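Alcohol dehydrogenase (Escherichia coli, PDB 5VM2) is an oxidoreductase of unknown specificity involved in membrane biogenesis, probably a zinc-containing, NAD(H)- or NADP(H)-dependent dehydrogenase acting on alcohol groups. Local coordinates at residues K2-V10 / N58-E66; M143-A154 / I304-V315. All coordinates share one frame; numbering follows the deposited sequence.

Interaction 1. Residues K2-V10 / N58-E66; sequences KNSKAILQV and NQEIGLGHE. With MG (magnesium ion), chain C.
The first strand of the N-terminal hairpin, paired with strand 13-19, lies across the loop that runs from helix 41-48 toward a magnesium site, and its residues Lys5 to Leu8 meet Glu60 to Leu63 almost at right angles. One backbone bond crosses: Leu8 N gives its hydrogen to Ile61 O at 2.8 Å, nearly straight at 165°. The same oxygen lies 3.3 Å from Ile7 CA, a CA-H...O contact. Leu8 turns its CB toward the loop, touching Ile61 CG2 and Leu63 CD1, while Ile7 CG1 lies over Glu60 CB at 3.9 Å. At the Lys5 end of the contact the lysine chain, bent at its third torsion (chi3 -74°), crosses the extended Glu60 chain about perpendicularly, and Lys5 NZ meets Glu60 OE1 nearly along its C-O axis at 2.7 Å in a salt bridge. A water accepts from Lys5 NZ and donates to Glu60 O; a second joins Leu8 O, Gln59 O and Ile61 N. Farther on, His65 NE2 (2.4 Å) and Glu66 OE1 (2.3 Å) bind magnesium, whose site Glu152 completes. Two direct polar links, one backbone and one charged, thus join strand and loop, supplemented by bridging waters and looser apolar contact.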
loop_
_atom_site.group_PDB
_atom_site.type_symbol
_atom_site.label_atom_id
_atom_site.label_comp_id
_atom_site.label_asym_id
_atom_site.label_seq_id
_atom_site.Cartn_x
_atom_site.Cartn_y
_atom_site.Cartn_z
ATOM N N LYS A 2 6.685 -29.441 1.472
ATOM C CA LYS A 2 7.894 -28.698 1.165
ATOM C C LYS A 2 7.557 -27.230 0.931
ATOM O O LYS A 2 6.403 -26.871 0.698
ATOM C CB LYS A 2 8.587 -29.283 -0.067
ATOM C CG LYS A 2 9.804 -28.499 -0.527
ATOM C CD LYS A 2 9.775 -28.263 -2.027
ATOM C CE LYS A 2 11.042 -27.570 -2.503
ATOM N NZ LYS A 2 10.769 -26.606 -3.604
ATOM N N ASN A 3 8.581 -26.390 0.996
ATOM C CA ASN A 3 8.444 -24.957 0.803
ATOM C C ASN A 3 9.430 -24.473 -0.254
ATOM O O ASN A 3 10.355 -25.184 -0.656
ATOM C CB ASN A 3 8.674 -24.219 2.131
ATOM C CG ASN A 3 8.143 -22.805 2.121
ATOM O OD1 ASN A 3 7.345 -22.434 1.262
ATOM N ND2 ASN A 3 8.583 -22.004 3.082
ATOM N N SER A 4 9.210 -23.242 -0.712
ATOM C CA SER A 4 10.143 -22.548 -1.585
ATOM C C SER A 4 9.931 -21.054 -1.404
ATOM O O SER A 4 8.915 -20.616 -0.858
ATOM C CB SER A 4 9.962 -22.952 -3.054
ATOM O OG SER A 4 8.822 -22.328 -3.624
ATOM N N LYS A 5 10.912 -20.269 -1.843
ATOM C CA LYS A 5 10.793 -18.819 -1.818
ATOM C C LYS A 5 11.361 -18.244 -3.103
ATOM O O LYS A 5 12.300 -18.793 -3.686
ATOM C CB LYS A 5 11.530 -18.169 -0.631
ATOM C CG LYS A 5 11.618 -18.990 0.633
ATOM C CD LYS A 5 12.581 -18.361 1.642
ATOM C CE LYS A 5 14.038 -18.542 1.239
ATOM N NZ LYS A 5 14.986 -18.136 2.320
ATOM N N ALA A 6 10.786 -17.126 -3.531
ATOM C CA ALA A 6 11.340 -16.330 -4.618
ATOM C C ALA A 6 12.346 -15.347 -4.034
ATOM O O ALA A 6 12.008 -14.558 -3.143
ATOM C CB ALA A 6 10.237 -15.593 -5.373
ATOM N N ILE A 7 13.576 -15.391 -4.535
ATOM C CA ILE A 7 14.680 -14.612 -3.994
ATOM C C ILE A 7 15.195 -13.675 -5.077
ATOM O O ILE A 7 15.238 -14.040 -6.257
ATOM C CB ILE A 7 15.807 -15.533 -3.474
ATOM C CG1 ILE A 7 15.483 -16.032 -2.069
ATOM C CG2 ILE A 7 17.159 -14.842 -3.487
ATOM C CD1 ILE A 7 14.153 -16.694 -1.979
ATOM N N LEU A 8 15.571 -12.462 -4.675
ATOM C CA LEU A 8 16.307 -11.550 -5.549
ATOM C C LEU A 8 17.769 -11.982 -5.545
ATOM O O LEU A 8 18.565 -11.568 -4.700
ATOM C CB LEU A 8 16.142 -10.106 -5.092
ATOM C CG LEU A 8 16.844 -9.061 -5.963
ATOM C CD1 LEU A 8 16.075 -8.825 -7.256
ATOM C CD2 LEU A 8 17.029 -7.761 -5.195
ATOM N N GLN A 9 18.118 -12.845 -6.501
ATOM C CA GLN A 9 19.483 -13.354 -6.594
ATOM C C GLN A 9 20.475 -12.229 -6.864
ATOM O O GLN A 9 21.592 -12.228 -6.332
ATOM C CB GLN A 9 19.548 -14.416 -7.691
ATOM C CG GLN A 9 20.927 -14.951 -8.001
ATOM C CD GLN A 9 20.871 -16.078 -9.012
ATOM O OE1 GLN A 9 20.997 -15.856 -10.216
ATOM N NE2 GLN A 9 20.663 -17.297 -8.528
ATOM N N VAL A 10 20.080 -11.269 -7.689
ATOM C CA VAL A 10 20.831 -10.039 -7.915
ATOM C C VAL A 10 19.797 -9.072 -8.479
ATOM O O VAL A 10 18.804 -9.533 -9.063
ATOM C CB VAL A 10 22.025 -10.267 -8.862
ATOM C CG1 VAL A 10 21.598 -10.147 -10.323
ATOM C CG2 VAL A 10 23.177 -9.319 -8.543
ATOM N N ASN A 58 25.904 -13.441 1.336
ATOM C CA ASN A 58 25.003 -14.127 0.416
ATOM C C ASN A 58 23.641 -14.363 1.057
ATOM O O ASN A 58 23.079 -15.459 0.963
ATOM C CB ASN A 58 25.617 -15.447 -0.054
ATOM C CG ASN A 58 26.403 -16.142 1.035
ATOM O OD1 ASN A 58 25.893 -16.374 2.131
ATOM N ND2 ASN A 58 27.654 -16.479 0.742
ATOM N N GLN A 59 23.108 -13.332 1.707
ATOM C CA GLN A 59 21.776 -13.412 2.283
ATOM C C GLN A 59 20.740 -13.668 1.193
ATOM O O GLN A 59 20.830 -13.131 0.086
ATOM C CB GLN A 59 21.461 -12.116 3.030
ATOM C CG GLN A 59 19.987 -11.841 3.257
ATOM C CD GLN A 59 19.425 -12.627 4.421
ATOM O OE1 GLN A 59 20.031 -12.688 5.493
ATOM N NE2 GLN A 59 18.261 -13.235 4.220
ATOM N N GLU A 60 19.762 -14.514 1.507
ATOM C CA GLU A 60 18.666 -14.798 0.588
ATOM C C GLU A 60 17.622 -13.697 0.734
ATOM O O GLU A 60 16.899 -13.639 1.734
ATOM C CB GLU A 60 18.085 -16.181 0.866
ATOM C CG GLU A 60 19.087 -17.306 0.609
ATOM C CD GLU A 60 18.574 -18.674 1.021
ATOM O OE1 GLU A 60 17.463 -18.757 1.584
ATOM O OE2 GLU A 60 19.287 -19.671 0.779
ATOM N N ILE A 61 17.549 -12.819 -0.262
ATOM C CA ILE A 61 16.749 -11.601 -0.183
ATOM C C ILE A 61 15.347 -11.904 -0.697
ATOM O O ILE A 61 15.135 -12.046 -1.904
ATOM C CB ILE A 61 17.397 -10.461 -0.975
ATOM C CG1 ILE A 61 18.790 -10.154 -0.421
ATOM C CG2 ILE A 61 16.521 -9.222 -0.943
ATOM C CD1 ILE A 61 19.586 -9.201 -1.280
ATOM N N GLY A 62 14.385 -11.992 0.219
ATOM C CA GLY A 62 13.006 -12.188 -0.172
ATOM C C GLY A 62 12.329 -10.888 -0.579
ATOM O O GLY A 62 12.812 -9.786 -0.322
ATOM N N LEU A 63 11.180 -11.033 -1.236
ATOM C CA LEU A 63 10.405 -9.888 -1.686
ATOM C C LEU A 63 8.925 -10.166 -1.481
ATOM O O LEU A 63 8.488 -11.322 -1.471
ATOM C CB LEU A 63 10.675 -9.555 -3.160
ATOM C CG LEU A 63 12.010 -8.884 -3.480
ATOM C CD1 LEU A 63 12.120 -8.619 -4.972
ATOM C CD2 LEU A 63 12.172 -7.593 -2.689
ATOM N N GLY A 64 8.161 -9.089 -1.314
ATOM C CA GLY A 64 6.734 -9.194 -1.107
ATOM C C GLY A 64 6.316 -8.880 0.313
ATOM O O GLY A 64 6.922 -9.369 1.272
ATOM N N HIS A 65 5.275 -8.060 0.461
ATOM C CA HIS A 65 4.745 -7.746 1.784
ATOM C C HIS A 65 3.226 -7.744 1.866
ATOM O O HIS A 65 2.694 -7.910 2.968
ATOM C CB HIS A 65 5.280 -6.392 2.272
ATOM C CG HIS A 65 4.810 -5.216 1.470
ATOM N ND1 HIS A 65 5.486 -4.754 0.360
ATOM C CD2 HIS A 65 3.745 -4.395 1.631
ATOM C CE1 HIS A 65 4.852 -3.705 -0.133
ATOM N NE2 HIS A 65 3.793 -3.466 0.620
ATOM N N GLU A 66 2.506 -7.570 0.759
ATOM C CA GLU A 66 1.053 -7.683 0.741
ATOM C C GLU A 66 0.690 -9.131 0.438
ATOM O O GLU A 66 1.025 -9.638 -0.636
ATOM C CB GLU A 66 0.453 -6.746 -0.309
ATOM C CG GLU A 66 1.318 -5.536 -0.640
ATOM C CD GLU A 66 0.753 -4.685 -1.772
ATOM O OE1 GLU A 66 0.892 -3.447 -1.719
ATOM O OE2 GLU A 66 0.173 -5.249 -2.726
HETATM MG MG MG C . 1.813 -2.342 0.023
HETATM O O HOH W 1 14.621 -15.151 2.232
HETATM O O HOH W 2 10.645 -14.323 -0.982
HETATM O O HOH W 3 19.488 -13.019 -2.502
HETATM O O HOH W 4 1.729 -0.468 -0.332
#

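Interaction 2. Residues M143-A154 / I304-V315; sequences MDTMEGTLVEPA and ISSGRFDVKSMV. With MG (magnesium ion), chain C.
Leu150 and Val311 meet through their CB atoms, 3.9 Å apart, at the middle of an apolar seam between the first turns of helix 145-163 and the end of helix 297-305 with the chain that leaves it. Leu150 CD1 also presses on Val315 CG2 (3.6 Å), and Met146 lays its sulfur and CE against the same valine. Farther along the helix, Ala154 CB approaches the Phe309 ring obliquely, 3.7 Å from CZ, and touches the tip of Ile304, whose CD1 also packs against Val151 CG2. At the other end of the seam Met143, extended through its first two torsions and bent only at chi3 (-52°), sets CE on Ser305 CB; the Ser305 hydroxyl turns to Asn142.

The polar edge gathers where the helix starts. Asp144 and Glu147 form a capping box: Glu147 N donates to Asp144 OD1 at 2.9 Å, and Asp144 N to Glu147 OE2 at 3.2 Å. Lys312, bent at its last two torsions, crosses Asp144 at about a right angle and brings NZ to the syn lone pair of Asp144 OD2 (3.0 Å), a salt bridge. Its CE packs on the Glu147 carboxylate carbon and NZ comes 3.6 Å from Met146 CE. A water donates to Glu147 OE1 (2.7 Å) and accepts from Lys312 N. At its kink the helix carries Glu152, which binds magnesium through OE1.

Asp144 thus does two jobs, one oxygen capping its own helix and the other receiving a lysine from the facing segment. The lysine charge beside this carboxylate, and the helix N-terminus it caps, would both be expected to favour its ionised form.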
loop_
_atom_site.group_PDB
_atom_site.type_symbol
_atom_site.label_atom_id
_atom_site.label_comp_id
_atom_site.label_asym_id
_atom_site.label_seq_id
_atom_site.Cartn_x
_atom_site.Cartn_y
_atom_site.Cartn_z
ATOM N N MET A 143 -15.023 -12.343 1.447
ATOM C CA MET A 143 -13.787 -11.709 1.007
ATOM C C MET A 143 -12.750 -12.791 0.735
ATOM O O MET A 143 -12.341 -13.505 1.658
ATOM C CB MET A 143 -13.273 -10.722 2.058
ATOM C CG MET A 143 -12.049 -9.951 1.622
ATOM S SD MET A 143 -11.496 -8.753 2.854
ATOM C CE MET A 143 -13.006 -7.864 3.146
ATOM N N ASP A 144 -12.326 -12.912 -0.522
ATOM C CA ASP A 144 -11.386 -13.965 -0.873
ATOM C C ASP A 144 -9.962 -13.527 -0.535
ATOM O O ASP A 144 -9.708 -12.391 -0.121
ATOM C CB ASP A 144 -11.531 -14.356 -2.345
ATOM C CG ASP A 144 -11.343 -13.186 -3.294
ATOM O OD1 ASP A 144 -10.277 -12.536 -3.247
ATOM O OD2 ASP A 144 -12.258 -12.930 -4.105
ATOM N N THR A 145 -9.012 -14.445 -0.719
ATOM C CA THR A 145 -7.647 -14.163 -0.297
ATOM C C THR A 145 -6.945 -13.168 -1.212
ATOM O O THR A 145 -5.967 -12.544 -0.784
ATOM C CB THR A 145 -6.844 -15.462 -0.205
ATOM O OG1 THR A 145 -7.043 -16.232 -1.394
ATOM C CG2 THR A 145 -7.294 -16.271 1.003
ATOM N N MET A 146 -7.410 -12.999 -2.452
ATOM C CA MET A 146 -6.856 -11.929 -3.276
ATOM C C MET A 146 -7.298 -10.563 -2.769
ATOM O O MET A 146 -6.503 -9.618 -2.756
ATOM C CB MET A 146 -7.254 -12.098 -4.739
ATOM C CG MET A 146 -6.546 -11.098 -5.635
ATOM S SD MET A 146 -7.103 -11.127 -7.337
ATOM C CE MET A 146 -8.742 -10.418 -7.166
ATOM N N GLU A 147 -8.566 -10.433 -2.367
ATOM C CA GLU A 147 -9.006 -9.198 -1.725
ATOM C C GLU A 147 -8.282 -8.984 -0.402
ATOM O O GLU A 147 -7.893 -7.858 -0.075
ATOM C CB GLU A 147 -10.518 -9.222 -1.502
ATOM C CG GLU A 147 -11.354 -9.068 -2.764
ATOM C CD GLU A 147 -12.844 -9.227 -2.495
ATOM O OE1 GLU A 147 -13.583 -8.221 -2.565
ATOM O OE2 GLU A 147 -13.275 -10.362 -2.212
ATOM N N GLY A 148 -8.098 -10.056 0.375
ATOM C CA GLY A 148 -7.355 -9.933 1.620
ATOM C C GLY A 148 -5.944 -9.422 1.405
ATOM O O GLY A 148 -5.409 -8.676 2.228
ATOM N N THR A 149 -5.326 -9.817 0.293
ATOM C CA THR A 149 -4.003 -9.310 -0.043
ATOM C C THR A 149 -4.033 -7.804 -0.269
ATOM O O THR A 149 -3.119 -7.084 0.153
ATOM C CB THR A 149 -3.481 -10.031 -1.286
ATOM O OG1 THR A 149 -3.416 -11.437 -1.023
ATOM C CG2 THR A 149 -2.104 -9.524 -1.666
ATOM N N LEU A 150 -5.086 -7.308 -0.916
ATOM C CA LEU A 150 -5.110 -5.888 -1.235
ATOM C C LEU A 150 -5.594 -5.021 -0.083
ATOM O O LEU A 150 -5.576 -3.793 -0.208
ATOM C CB LEU A 150 -5.984 -5.652 -2.466
ATOM C CG LEU A 150 -5.640 -6.609 -3.605
ATOM C CD1 LEU A 150 -6.847 -6.832 -4.494
ATOM C CD2 LEU A 150 -4.454 -6.081 -4.397
ATOM N N VAL A 151 -5.890 -5.608 1.078
ATOM C CA VAL A 151 -6.158 -4.793 2.258
ATOM C C VAL A 151 -4.950 -3.925 2.591
ATOM O O VAL A 151 -5.095 -2.775 3.025
ATOM C CB VAL A 151 -6.560 -5.684 3.447
ATOM C CG1 VAL A 151 -6.507 -4.886 4.756
ATOM C CG2 VAL A 151 -7.950 -6.277 3.220
ATOM N N GLU A 152 -3.740 -4.448 2.366
ATOM C CA GLU A 152 -2.538 -3.699 2.736
ATOM C C GLU A 152 -2.431 -2.361 2.011
ATOM O O GLU A 152 -2.319 -1.323 2.687
ATOM C CB GLU A 152 -1.299 -4.579 2.531
ATOM C CG GLU A 152 -0.076 -4.128 3.317
ATOM C CD GLU A 152 0.746 -3.078 2.588
ATOM O OE1 GLU A 152 0.412 -2.755 1.427
ATOM O OE2 GLU A 152 1.730 -2.581 3.177
ATOM N N PRO A 153 -2.450 -2.292 0.673
ATOM C CA PRO A 153 -2.424 -0.966 0.043
ATOM C C PRO A 153 -3.681 -0.160 0.318
ATOM O O PRO A 153 -3.603 1.071 0.420
ATOM C CB PRO A 153 -2.263 -1.278 -1.453
ATOM C CG PRO A 153 -2.803 -2.672 -1.610
ATOM C CD PRO A 153 -2.424 -3.371 -0.337
ATOM N N ALA A 154 -4.839 -0.813 0.456
ATOM C CA ALA A 154 -6.040 -0.081 0.847
ATOM C C ALA A 154 -5.868 0.548 2.225
ATOM O O ALA A 154 -6.333 1.668 2.469
ATOM C CB ALA A 154 -7.254 -1.008 0.823
ATOM N N ILE A 304 -13.997 -2.976 2.677
ATOM C CA ILE A 304 -13.971 -3.821 1.490
ATOM C C ILE A 304 -15.092 -4.857 1.549
ATOM O O ILE A 304 -15.811 -5.077 0.565
ATOM C CB ILE A 304 -12.587 -4.476 1.336
ATOM C CG1 ILE A 304 -11.533 -3.399 1.054
ATOM C CG2 ILE A 304 -12.617 -5.521 0.225
ATOM C CD1 ILE A 304 -10.110 -3.823 1.358
ATOM N N SER A 305 -15.276 -5.489 2.710
ATOM C CA SER A 305 -16.302 -6.524 2.835
ATOM C C SER A 305 -17.691 -5.980 2.530
ATOM O O SER A 305 -18.524 -6.681 1.941
ATOM C CB SER A 305 -16.277 -7.129 4.235
ATOM O OG SER A 305 -17.290 -8.107 4.355
ATOM N N SER A 306 -17.964 -4.739 2.935
ATOM C CA SER A 306 -19.272 -4.135 2.714
ATOM C C SER A 306 -19.552 -3.861 1.242
ATOM O O SER A 306 -20.707 -3.621 0.879
ATOM C CB SER A 306 -19.380 -2.828 3.503
ATOM O OG SER A 306 -18.570 -1.818 2.911
ATOM N N GLY A 307 -18.527 -3.890 0.390
ATOM C CA GLY A 307 -18.668 -3.496 -0.994
ATOM C C GLY A 307 -18.440 -2.023 -1.254
ATOM O O GLY A 307 -18.327 -1.623 -2.422
ATOM N N ARG A 308 -18.367 -1.201 -0.204
ATOM C CA ARG A 308 -18.152 0.229 -0.396
ATOM C C ARG A 308 -16.768 0.516 -0.962
ATOM O O ARG A 308 -16.600 1.466 -1.736
ATOM C CB ARG A 308 -18.347 0.969 0.929
ATOM C CG ARG A 308 -18.381 2.481 0.797
ATOM C CD ARG A 308 -18.925 3.138 2.062
ATOM N NE ARG A 308 -20.350 2.878 2.252
ATOM C CZ ARG A 308 -21.043 3.263 3.321
ATOM N NH1 ARG A 308 -20.441 3.925 4.303
ATOM N NH2 ARG A 308 -22.337 2.987 3.413
ATOM N N PHE A 309 -15.781 -0.292 -0.598
ATOM C CA PHE A 309 -14.398 -0.142 -1.029
ATOM C C PHE A 309 -14.100 -1.311 -1.965
ATOM O O PHE A 309 -14.122 -2.469 -1.537
ATOM C CB PHE A 309 -13.484 -0.134 0.197
ATOM C CG PHE A 309 -12.121 0.468 -0.030
ATOM C CD1 PHE A 309 -11.663 1.475 0.802
ATOM C CD2 PHE A 309 -11.282 -0.008 -1.030
ATOM C CE1 PHE A 309 -10.406 2.023 0.623
ATOM C CE2 PHE A 309 -10.022 0.536 -1.213
ATOM C CZ PHE A 309 -9.582 1.550 -0.383
ATOM N N ASP A 310 -13.846 -1.013 -3.244
ATOM C CA ASP A 310 -13.684 -2.034 -4.290
ATOM C C ASP A 310 -12.199 -2.191 -4.607
ATOM O O ASP A 310 -11.602 -1.337 -5.269
ATOM C CB ASP A 310 -14.487 -1.650 -5.533
ATOM C CG ASP A 310 -14.408 -2.693 -6.663
ATOM O OD1 ASP A 310 -13.615 -3.657 -6.584
ATOM O OD2 ASP A 310 -15.154 -2.535 -7.653
ATOM N N VAL A 311 -11.604 -3.297 -4.149
ATOM C CA VAL A 311 -10.218 -3.611 -4.488
ATOM C C VAL A 311 -10.104 -4.662 -5.593
ATOM O O VAL A 311 -9.062 -4.721 -6.267
ATOM C CB VAL A 311 -9.419 -4.064 -3.244
ATOM C CG1 VAL A 311 -9.292 -2.926 -2.250
ATOM C CG2 VAL A 311 -10.060 -5.286 -2.587
ATOM N N LYS A 312 -11.139 -5.481 -5.804
ATOM C CA LYS A 312 -11.081 -6.513 -6.833
ATOM C C LYS A 312 -11.010 -5.900 -8.224
ATOM O O LYS A 312 -10.274 -6.391 -9.089
ATOM C CB LYS A 312 -12.297 -7.434 -6.711
ATOM C CG LYS A 312 -12.504 -8.372 -7.889
ATOM C CD LYS A 312 -13.642 -9.347 -7.620
ATOM C CE LYS A 312 -13.451 -10.068 -6.292
ATOM N NZ LYS A 312 -12.163 -10.817 -6.242
ATOM N N SER A 313 -11.762 -4.822 -8.457
ATOM C CA SER A 313 -11.753 -4.169 -9.759
ATOM C C SER A 313 -10.405 -3.547 -10.095
ATOM O O SER A 313 -10.168 -3.209 -11.257
ATOM C CB SER A 313 -12.839 -3.094 -9.814
ATOM O OG SER A 313 -14.134 -3.670 -9.813
ATOM N N MET A 314 -9.518 -3.376 -9.115
ATOM C CA MET A 314 -8.240 -2.742 -9.404
ATOM C C MET A 314 -7.218 -3.716 -9.975
ATOM O O MET A 314 -6.283 -3.280 -10.656
ATOM C CB MET A 314 -7.697 -2.075 -8.140
ATOM C CG MET A 314 -8.659 -1.045 -7.569
ATOM S SD MET A 314 -8.063 -0.279 -6.055
ATOM C CE MET A 314 -6.438 0.268 -6.591
ATOM N N VAL A 315 -7.394 -5.016 -9.747
ATOM C CA VAL A 315 -6.433 -6.013 -10.213
ATOM C C VAL A 315 -6.526 -6.104 -11.732
ATOM O O VAL A 315 -7.538 -6.549 -12.280
ATOM C CB VAL A 315 -6.674 -7.377 -9.561
ATOM C CG1 VAL A 315 -5.649 -8.387 -10.057
ATOM C CG2 VAL A 315 -6.598 -7.251 -8.055
HETATM MG MG MG C . 1.813 -2.342 0.023
HETATM O O HOH W 5 -13.282 -5.760 -3.742
HETATM O O HOH W 4 1.729 -0.468 -0.332
#

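How the interactions relate
One segment of each contact runs on to the magnesium ion: 58-66 supplies His65 and Glu66, 143-154 supplies Glu152, and Glu66 also packs on Thr149 and Pro153. Glu66 OE1 and Glu152 OE1 come within 3.3 Å, a closeness of like charges that the cation would offset. Interaction 1, the smaller, is mostly buried although its centre lies about 20 Å from the chain centre; it joins the N-terminal hairpin to a GroES-like domain loop around a backbone bond. Interaction 2, about 12 Å from that centre, is partly buried and chiefly side-chain packing. Each sets one lysine-carboxylate bridge beside its apolar contacts, but in interaction 2 that carboxylate also caps a helix.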